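Local coordinates for protein acetyltransferase-like, GNAT family (Bacteroides thetaiotaomicron, PDB 3EY5) that probably catalyses N-acetylation, transferring an acetyl group from acetyl-coenzyme A to an amino group, at residues A[49-54]-A[65-70]; A[71-76]-A[105-110]. All coordinates share one frame; numbering follows the deposited sequence. Where two conformers were deposited one is given.

Interaction 1: A[49-54]-A[65-70]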
ATOM      1  N   ASN A  49      13.050   5.148   5.577  1.00 25.45           N
ATOM      2  CA  ASN A  49      12.060   5.572   4.603  1.00 25.25           C
ATOM      3  C   ASN A  49      10.907   4.537   4.398  1.00 23.91           C
ATOM      4  O   ASN A  49      10.128   4.674   3.478  1.00 23.34           O
ATOM      5  CB  ASN A  49      12.762   5.871   3.284  1.00 26.10           C
ATOM      6  CG  ASN A  49      13.249   4.612   2.600  1.00 29.99           C
ATOM      7  OD1 ASN A  49      13.770   3.704   3.246  1.00 35.09           O
ATOM      8  ND2 ASN A  49      13.060   4.534   1.291  1.00 36.18           N
ATOM      9  N   PHE A  50      10.813   3.521   5.260  1.00 22.19           N
ATOM     10  CA  PHE A  50       9.671   2.612   5.282  1.00 21.30           C
ATOM     11  C   PHE A  50       8.825   2.951   6.505  1.00 20.77           C
ATOM     12  O   PHE A  50       9.339   3.079   7.626  1.00 20.70           O
ATOM     13  CB  PHE A  50      10.102   1.104   5.279  1.00 21.66           C
ATOM     14  CG  PHE A  50       8.932   0.130   5.436  1.00 22.27           C
ATOM     15  CD1 PHE A  50       8.024  -0.060   4.394  1.00 23.51           C
ATOM     16  CD2 PHE A  50       8.707  -0.541   6.644  1.00 23.38           C
ATOM     17  CE1 PHE A  50       6.908  -0.919   4.536  1.00 24.15           C
ATOM     18  CE2 PHE A  50       7.589  -1.401   6.805  1.00 23.20           C
ATOM     19  CZ  PHE A  50       6.697  -1.586   5.744  1.00 23.20           C
ATOM     20  N   HIS A  51       7.524   3.083   6.313  1.00 19.54           N
ATOM     21  CA  HIS A  51       6.678   3.530   7.400  1.00 19.00           C
ATOM     22  C   HIS A  51       5.485   2.604   7.575  1.00 19.21           C
ATOM     23  O   HIS A  51       4.667   2.428   6.656  1.00 17.34           O
ATOM     24  CB  HIS A  51       6.178   4.950   7.145  1.00 19.58           C
ATOM     25  CG  HIS A  51       7.270   5.960   6.982  1.00 20.42           C
ATOM     26  ND1 HIS A  51       7.811   6.648   8.046  1.00 24.11           N
ATOM     27  CD2 HIS A  51       7.930   6.392   5.880  1.00 22.09           C
ATOM     28  CE1 HIS A  51       8.752   7.471   7.610  1.00 22.49           C
ATOM     29  NE2 HIS A  51       8.849   7.326   6.300  1.00 23.74           N
ATOM     30  N   ASN A  52       5.402   2.021   8.764  1.00 18.70           N
ATOM     31  CA  ASN A  52       4.282   1.171   9.144  1.00 20.07           C
ATOM     32  C   ASN A  52       3.336   1.955  10.056  1.00 19.15           C
ATOM     33  O   ASN A  52       3.761   2.471  11.089  1.00 20.13           O
ATOM     34  CB  ASN A  52       4.832  -0.074   9.863  1.00 20.27           C
ATOM     35  CG  ASN A  52       3.866  -1.240   9.850  1.00 22.08           C
ATOM     36  OD1 ASN A  52       2.634  -1.057   9.753  1.00 20.79           O
ATOM     37  ND2 ASN A  52       4.422  -2.471   9.931  1.00 23.88           N
ATOM     38  N   ASN A  53       2.070   2.077   9.665  1.00 18.78           N
ATOM     39  CA  ASN A  53       1.138   2.910  10.408  1.00 18.99           C
ATOM     40  C   ASN A  53      -0.162   2.228  10.728  1.00 19.12           C
ATOM     41  O   ASN A  53      -0.732   1.538   9.876  1.00 18.70           O
ATOM     42  CB  ASN A  53       0.798   4.208   9.655  1.00 19.24           C
ATOM     43  CG  ASN A  53       2.017   4.932   9.143  1.00 21.74           C
ATOM     44  OD1 ASN A  53       2.447   5.933   9.726  1.00 22.90           O
ATOM     45  ND2 ASN A  53       2.566   4.455   8.005  1.00 23.70           N
ATOM     46  N   ILE A  54      -0.644   2.453  11.953  1.00 19.62           N
ATOM     47  CA  ILE A  54      -1.970   1.987  12.353  1.00 19.85           C
ATOM     48  C   ILE A  54      -2.944   3.130  12.069  1.00 19.28           C
ATOM     49  O   ILE A  54      -2.602   4.332  12.156  1.00 19.57           O
ATOM     50  CB  ILE A  54      -2.010   1.436  13.823  1.00 20.19           C
ATOM     51  CG1 ILE A  54      -3.425   1.028  14.208  1.00 22.38           C
ATOM     52  CG2 ILE A  54      -1.511   2.476  14.806  1.00 21.04           C
ATOM     53  CD1 ILE A  54      -3.498   0.195  15.478  1.00 26.98           C
ATOM     54  N   ILE A  65      -1.638   0.852   7.285  1.00 18.13           N
ATOM     55  CA  ILE A  65      -1.165   1.169   5.970  1.00 18.43           C
ATOM     56  C   ILE A  65       0.326   1.242   6.096  1.00 18.65           C
ATOM     57  O   ILE A  65       0.868   1.742   7.091  1.00 19.48           O
ATOM     58  CB  ILE A  65      -1.748   2.543   5.454  1.00 19.39           C
ATOM     59  CG1 ILE A  65      -1.118   2.966   4.112  1.00 20.41           C
ATOM     60  CG2 ILE A  65      -1.528   3.666   6.481  1.00 19.40           C
ATOM     61  CD1 ILE A  65      -2.115   3.666   3.188  1.00 24.84           C
ATOM     62  N   THR A  66       1.003   0.727   5.093  1.00 17.78           N
ATOM     63  CA  THR A  66       2.447   0.787   5.065  1.00 17.54           C
ATOM     64  C   THR A  66       2.779   1.527   3.787  1.00 17.02           C
ATOM     65  O   THR A  66       2.080   1.375   2.768  1.00 15.68           O
ATOM     66  CB  THR A  66       3.074  -0.663   5.000  1.00 17.81           C
ATOM     67  OG1 THR A  66       2.623  -1.341   3.819  1.00 20.66           O
ATOM     68  CG2 THR A  66       2.625  -1.444   6.138  1.00 15.64           C
ATOM     69  N   TYR A  67       3.795   2.369   3.855  1.00 15.76           N
ATOM     70  CA  TYR A  67       4.206   3.099   2.696  1.00 15.91           C
ATOM     71  C   TYR A  67       5.692   3.423   2.749  1.00 17.01           C
ATOM     72  O   TYR A  67       6.339   3.430   3.812  1.00 16.51           O
ATOM     73  CB  TYR A  67       3.341   4.369   2.512  1.00 16.57           C
ATOM     74  CG  TYR A  67       3.606   5.434   3.538  1.00 16.06           C
ATOM     75  CD1 TYR A  67       4.675   6.304   3.391  1.00 17.85           C
ATOM     76  CD2 TYR A  67       2.798   5.557   4.683  1.00 19.16           C
ATOM     77  CE1 TYR A  67       4.946   7.274   4.329  1.00 20.05           C
ATOM     78  CE2 TYR A  67       3.064   6.553   5.654  1.00 19.24           C
ATOM     79  CZ  TYR A  67       4.149   7.386   5.464  1.00 19.52           C
ATOM     80  OH  TYR A  67       4.442   8.361   6.367  1.00 20.65           O
ATOM     81  N   TRP A  68       6.225   3.700   1.571  1.00 18.33           N
ATOM     82  CA  TRP A  68       7.582   4.149   1.428  1.00 18.49           C
ATOM     83  C   TRP A  68       7.600   5.612   1.013  1.00 19.01           C
ATOM     84  O   TRP A  68       6.800   6.076   0.183  1.00 17.47           O
ATOM     85  CB  TRP A  68       8.294   3.352   0.357  1.00 18.58           C
ATOM     86  CG  TRP A  68       8.388   1.914   0.647  1.00 19.05           C
ATOM     87  CD1 TRP A  68       7.361   0.998   0.588  1.00 16.86           C
ATOM     88  CD2 TRP A  68       9.562   1.189   1.032  1.00 18.01           C
ATOM     89  NE1 TRP A  68       7.816  -0.235   0.919  1.00 19.00           N
ATOM     90  CE2 TRP A  68       9.169  -0.158   1.198  1.00 19.87           C
ATOM     91  CE3 TRP A  68      10.906   1.553   1.280  1.00 21.42           C
ATOM     92  CZ2 TRP A  68      10.071  -1.163   1.558  1.00 19.60           C
ATOM     93  CZ3 TRP A  68      11.816   0.550   1.657  1.00 20.90           C
ATOM     94  CH2 TRP A  68      11.393  -0.789   1.790  1.00 21.24           C
ATOM     95  N   ASP A  69       8.584   6.298   1.573  1.00 20.53           N
ATOM     96  CA  ASP A  69       8.887   7.682   1.289  1.00 22.83           C
ATOM     97  C   ASP A  69      10.039   7.704   0.258  1.00 23.59           C
ATOM     98  O   ASP A  69      11.135   7.243   0.558  1.00 23.45           O
ATOM     99  CB  ASP A  69       9.277   8.315   2.623  1.00 23.54           C
ATOM    100  CG  ASP A  69       9.887   9.713   2.483  1.00 29.39           C
ATOM    101  OD1 ASP A  69       9.680  10.404   1.437  1.00 33.09           O
ATOM    102  OD2 ASP A  69      10.579  10.130   3.458  1.00 33.36           O
ATOM    103  N   PHE A  70       9.780   8.218  -0.948  1.00 25.20           N
ATOM    104  CA  PHE A  70      10.789   8.337  -2.020  1.00 27.28           C
ATOM    105  C   PHE A  70      11.041   9.786  -2.451  1.00 28.77           C
ATOM    106  O   PHE A  70      11.328  10.056  -3.622  1.00 29.67           O
ATOM    107  CB  PHE A  70      10.397   7.541  -3.276  1.00 27.59           C
ATOM    108  CG  PHE A  70      10.457   6.053  -3.113  1.00 29.13           C
ATOM    109  CD1 PHE A  70       9.293   5.304  -3.043  1.00 31.76           C
ATOM    110  CD2 PHE A  70      11.678   5.385  -3.044  1.00 32.63           C
ATOM    111  CE1 PHE A  70       9.345   3.914  -2.912  1.00 30.66           C
ATOM    112  CE2 PHE A  70      11.729   3.999  -2.896  1.00 32.92           C
ATOM    113  CZ  PHE A  70      10.552   3.270  -2.826  1.00 32.63           C
TER
HETATM  114  O   HOH W   1       4.255   7.938   8.958  1.00 22.88           O

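Interaction 2: A[71-76]-A[105-110]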
ATOM      1  N   ASP A  71      10.936  10.721  -1.507  1.00 29.88           N
ATOM      2  CA  ASP A  71      11.304  12.143  -1.708  1.00 30.33           C
ATOM      3  C   ASP A  71      10.435  12.848  -2.738  0.50 29.62           C
ATOM      4  O   ASP A  71       9.878  13.887  -2.448  0.50 30.25           O
ATOM      5  CB  ASP A  71      12.793  12.343  -2.047  1.00 31.93           C
ATOM      6  CG  ASP A  71      13.704  11.406  -1.280  1.00 36.26           C
ATOM      7  OD1 ASP A  71      13.792  11.540  -0.036  1.00 39.78           O
ATOM      8  OD2 ASP A  71      14.333  10.540  -1.940  1.00 41.94           O
ATOM      9  N   GLU A  72      10.330  12.302  -3.942  0.50 28.39           N
ATOM     10  CA  GLU A  72       9.418  12.857  -4.935  0.50 27.38           C
ATOM     11  C   GLU A  72       7.965  12.437  -4.704  0.50 26.15           C
ATOM     12  O   GLU A  72       7.054  13.203  -5.008  0.50 26.13           O
ATOM     13  CB  GLU A  72       9.832  12.449  -6.355  0.50 27.70           C
ATOM     14  CG  GLU A  72      11.231  12.884  -6.743  0.50 30.26           C
ATOM     15  CD  GLU A  72      12.241  11.752  -6.686  0.50 32.94           C
ATOM     16  OE1 GLU A  72      11.862  10.620  -6.298  0.50 32.74           O
ATOM     17  OE2 GLU A  72      13.414  11.998  -7.048  0.50 35.11           O
ATOM     18  N   PHE A  73       7.765  11.222  -4.184  1.00 24.42           N
ATOM     19  CA  PHE A  73       6.433  10.579  -4.091  1.00 21.84           C
ATOM     20  C   PHE A  73       6.457   9.552  -2.969  1.00 19.61           C
ATOM     21  O   PHE A  73       7.554   9.177  -2.489  1.00 17.29           O
ATOM     22  CB  PHE A  73       6.034   9.872  -5.399  1.00 20.74           C
ATOM     23  CG  PHE A  73       6.935   8.724  -5.757  1.00 21.13           C
ATOM     24  CD1 PHE A  73       6.560   7.412  -5.496  1.00 21.42           C
ATOM     25  CD2 PHE A  73       8.141   8.945  -6.376  1.00 21.98           C
ATOM     26  CE1 PHE A  73       7.394   6.355  -5.816  1.00 22.89           C
ATOM     27  CE2 PHE A  73       8.998   7.877  -6.686  1.00 22.24           C
ATOM     28  CZ  PHE A  73       8.621   6.588  -6.415  1.00 22.34           C
ATOM     29  N   TYR A  74       5.244   9.090  -2.607  1.00 16.63           N
ATOM     30  CA  TYR A  74       5.009   8.012  -1.674  1.00 14.68           C
ATOM     31  C   TYR A  74       4.417   6.769  -2.382  1.00 15.19           C
ATOM     32  O   TYR A  74       3.536   6.888  -3.267  1.00 13.11           O
ATOM     33  CB  TYR A  74       4.010   8.464  -0.596  1.00 14.71           C
ATOM     34  CG  TYR A  74       4.468   9.619   0.271  1.00 14.53           C
ATOM     35  CD1 TYR A  74       5.514   9.473   1.183  1.00 14.51           C
ATOM     36  CD2 TYR A  74       3.841  10.855   0.184  1.00 16.88           C
ATOM     37  CE1 TYR A  74       5.937  10.559   1.994  1.00 15.21           C
ATOM     38  CE2 TYR A  74       4.236  11.946   0.991  1.00 17.60           C
ATOM     39  CZ  TYR A  74       5.276  11.785   1.889  1.00 16.92           C
ATOM     40  OH  TYR A  74       5.649  12.864   2.650  1.00 17.07           O
ATOM     41  N   TYR A  75       4.895   5.593  -1.964  1.00 13.77           N
ATOM     42  CA  TYR A  75       4.413   4.321  -2.508  1.00 15.23           C
ATOM     43  C   TYR A  75       3.679   3.565  -1.425  1.00 15.26           C
ATOM     44  O   TYR A  75       4.268   3.284  -0.358  1.00 14.80           O
ATOM     45  CB  TYR A  75       5.571   3.449  -3.000  1.00 14.06           C
ATOM     46  CG  TYR A  75       5.106   2.079  -3.407  1.00 16.74           C
ATOM     47  CD1 TYR A  75       4.180   1.917  -4.458  1.00 16.76           C
ATOM     48  CD2 TYR A  75       5.560   0.935  -2.739  1.00 19.83           C
ATOM     49  CE1 TYR A  75       3.734   0.663  -4.826  1.00 19.14           C
ATOM     50  CE2 TYR A  75       5.121  -0.340  -3.117  1.00 19.35           C
ATOM     51  CZ  TYR A  75       4.195  -0.450  -4.153  1.00 21.09           C
ATOM     52  OH  TYR A  75       3.758  -1.690  -4.575  1.00 25.82           O
ATOM     53  N   VAL A  76       2.402   3.272  -1.662  1.00 16.24           N
ATOM     54  CA  VAL A  76       1.619   2.546  -0.675  1.00 17.17           C
ATOM     55  C   VAL A  76       1.810   1.031  -0.905  1.00 18.44           C
ATOM     56  O   VAL A  76       1.430   0.476  -1.968  1.00 19.19           O
ATOM     57  CB  VAL A  76       0.115   2.957  -0.655  1.00 17.25           C
ATOM     58  CG1 VAL A  76      -0.660   1.989   0.219  1.00 18.68           C
ATOM     59  CG2 VAL A  76      -0.052   4.422  -0.128  1.00 14.45           C
ATOM     60  N   PRO A 105       2.817  13.259  -4.311  1.00 18.56           N
ATOM     61  CA  PRO A 105       2.063  12.224  -5.072  1.00 17.83           C
ATOM     62  C   PRO A 105       2.119  10.814  -4.434  1.00 17.07           C
ATOM     63  O   PRO A 105       3.102  10.436  -3.767  1.00 16.30           O
ATOM     64  CB  PRO A 105       2.735  12.222  -6.437  1.00 17.44           C
ATOM     65  CG  PRO A 105       3.394  13.665  -6.552  1.00 18.21           C
ATOM     66  CD  PRO A 105       3.839  13.940  -5.149  1.00 17.96           C
ATOM     67  N   ILE A 106       1.030  10.081  -4.574  1.00 16.41           N
ATOM     68  CA  ILE A 106       0.888   8.779  -3.898  1.00 15.67           C
ATOM     69  C   ILE A 106       0.747   7.760  -5.002  1.00 15.40           C
ATOM     70  O   ILE A 106      -0.092   7.926  -5.892  1.00 15.60           O
ATOM     71  CB  ILE A 106      -0.362   8.702  -3.035  1.00 16.10           C
ATOM     72  CG1 ILE A 106      -0.374   9.807  -1.974  1.00 15.93           C
ATOM     73  CG2 ILE A 106      -0.483   7.283  -2.363  1.00 15.14           C
ATOM     74  CD1 ILE A 106      -1.668   9.844  -1.216  1.00 17.43           C
ATOM     75  N   VAL A 107       1.579   6.732  -4.941  1.00 14.67           N
ATOM     76  CA  VAL A 107       1.521   5.657  -5.914  1.00 15.25           C
ATOM     77  C   VAL A 107       1.086   4.392  -5.190  1.00 15.49           C
ATOM     78  O   VAL A 107       1.584   4.089  -4.100  1.00 15.28           O
ATOM     79  CB  VAL A 107       2.884   5.433  -6.618  1.00 14.86           C
ATOM     80  CG1 VAL A 107       2.774   4.321  -7.680  1.00 12.90           C
ATOM     81  CG2 VAL A 107       3.434   6.783  -7.244  1.00 13.66           C
ATOM     82  N   LEU A 108       0.155   3.661  -5.795  1.00 16.85           N
ATOM     83  CA  LEU A 108      -0.134   2.265  -5.355  1.00 18.30           C
ATOM     84  C   LEU A 108      -0.304   1.307  -6.566  1.00 18.14           C
ATOM     85  O   LEU A 108      -0.411   1.768  -7.714  1.00 17.94           O
ATOM     86  CB  LEU A 108      -1.351   2.233  -4.445  1.00 18.34           C
ATOM     87  CG  LEU A 108      -2.640   2.827  -5.050  1.00 21.74           C
ATOM     88  CD1 LEU A 108      -3.212   1.934  -6.103  1.00 24.31           C
ATOM     89  CD2 LEU A 108      -3.662   2.985  -3.982  1.00 25.93           C
ATOM     90  N   GLU A 109      -0.279   0.000  -6.309  1.00 18.24           N
ATOM     91  CA  GLU A 109      -0.542  -1.019  -7.347  1.00 19.04           C
ATOM     92  C   GLU A 109      -1.945  -1.600  -7.166  1.00 18.56           C
ATOM     93  O   GLU A 109      -2.410  -1.778  -6.019  1.00 19.01           O
ATOM     94  CB  GLU A 109       0.444  -2.176  -7.270  1.00 18.94           C
ATOM     95  CG  GLU A 109       1.906  -1.800  -7.038  1.00 25.19           C
ATOM     96  CD  GLU A 109       2.824  -3.035  -6.984  1.00 30.65           C
ATOM     97  OE1 GLU A 109       2.302  -4.165  -7.117  1.00 34.83           O
ATOM     98  OE2 GLU A 109       4.063  -2.896  -6.806  1.00 31.35           O
ATOM     99  N   VAL A 110      -2.628  -1.831  -8.284  1.00 17.87           N
ATOM    100  CA  VAL A 110      -3.896  -2.545  -8.297  1.00 18.01           C
ATOM    101  C   VAL A 110      -3.813  -3.705  -9.280  1.00 17.52           C
ATOM    102  O   VAL A 110      -3.026  -3.694 -10.221  1.00 16.00           O
ATOM    103  CB  VAL A 110      -5.118  -1.672  -8.671  1.00 17.48           C
ATOM    104  CG1 VAL A 110      -5.345  -0.613  -7.640  1.00 19.52           C
ATOM    105  CG2 VAL A 110      -4.964  -1.071 -10.038  1.00 17.21           C
TER
HETATM  106  O   HOH W   2       0.011  -0.643  -3.623  1.00 21.41           O

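Interaction 1: A[49-54]-A[65-70]
An antiparallel beta hairpin in the central sheet of the GNAT fold sets Phe50 against Trp68 and His51 against Tyr67, with strands 50-57 and 60-69 as its arms. His51 and Tyr67 are a hydrogen-bonded pair, His51 N reaching Tyr67 O at 2.8 Å and Tyr67 N returning a bond to His51 O. Asn53 and Ile65 repeat this pattern, and Asp69 N donates to Asn49 O.

On the face carrying His51 and Tyr67, the methylene CB of His51 lies over the phenol in a CH-pi contact, 3.8 Å from the centroid of the Tyr67 ring. The imidazole plane is only 22° from that ring but slid away, so the two scarcely overlap. Asn53 suits its place because its amide works from both ends: ND2 makes a weak bond to Ile65 O, while OD1 accepts from a water that lies 2.6 Å from Tyr67 OH.

On the other face, Phe50 CB sits over the six-membered ring of Trp68, 4.0 Å from its centroid. With CG anti to the backbone N (chi1 175°), the Phe50 ring turns so that CD1 comes 3.4 Å from Trp68 CE2. Phe50 CZ then meets Thr66 CB at 3.8 Å.

Strand 74-81 flanks the hairpin, Glu77 binding Trp68 NE1 and His78 N binding Thr66 OG1. Helix 15-28 packs on Asn52, whose ND2 bonds Thr44, and helix 161-176 on Trp68.

Interaction 2: A[71-76]-A[105-110]
Parallel strand pairing joins Tyr74 and Tyr75 to Ile106 and Val107 in the beta-alpha-beta unit formed by strand 74-81, helix 90-101 and strand 106-110. In GNAT enzymes the equivalent neighbours run together and then splay, and acetyl-coenzyme A enters the resulting V-shaped cleft. Three nearly straight backbone bonds make the ladder: Tyr74 N to Pro105 O at 2.8 Å, Val107 N to Tyr74 O, and Val76 N to Val107 O at 2.7 Å. Pro105, which has no N-H to give, suits the start of the pairing, where its carbonyl alone is used; its CD rests 3.3 Å from Glu72 O.

Beta-branched residues, which suit extended strands, pack on the two faces of the sheet. Val76 CG2 meets Ile106 CG2 at 3.7 Å on one face, and on the other Val107 CG2 touches Phe73 CD1 at 3.6 Å. Tyr75 lies on the same face as Val107, its CG anti to the backbone N (chi1 173°), and the ring passes obliquely by the Val107 carbonyl toward Glu109. The Glu109 side chain comes up at the edge of that ring, with CG in its plane, and carries OE2 to 2.6 Å from Tyr75 OH. Tyr177 hydrogen-bonds the same hydroxyl, while Tyr137 and Gln139 bind the Glu109 carboxylate. A phenylalanine in place of Tyr75 would probably leave Tyr177 without this hydroxyl partner and open a small gap beside the Glu109 carboxylate.

Beyond Val76 a water takes over from direct pairing, donating to Val76 O and accepting from Glu109 N at 2.8 Å. The chemistry thus changes from a closed backbone ladder to a water-bridged step, consistent with the two strands beginning to part as they do at the GNAT cofactor cleft.

From the N terminus, after strand 6-9 and helices 15-28 and 37-46, the chain runs through strand 50-57, turns, and comes back along strand 60-69, so that interaction 1 closes a short hairpin loop. A tight passage then leads directly into strand 74-81, where interaction 2 opens; it closes only after helix 90-101 has carried the chain over to strand 106-110. The two loops follow in series, neither nested nor crossed. They meet because strands 60-69 and 74-81 are neighbours in the sheet: Trp68 N lies 2.8 Å from Tyr75 O, a probable hydrogen bond. Together they align four successive strands, joining the antiparallel N-terminal strands to the parallel pair 74-81 and 106-110.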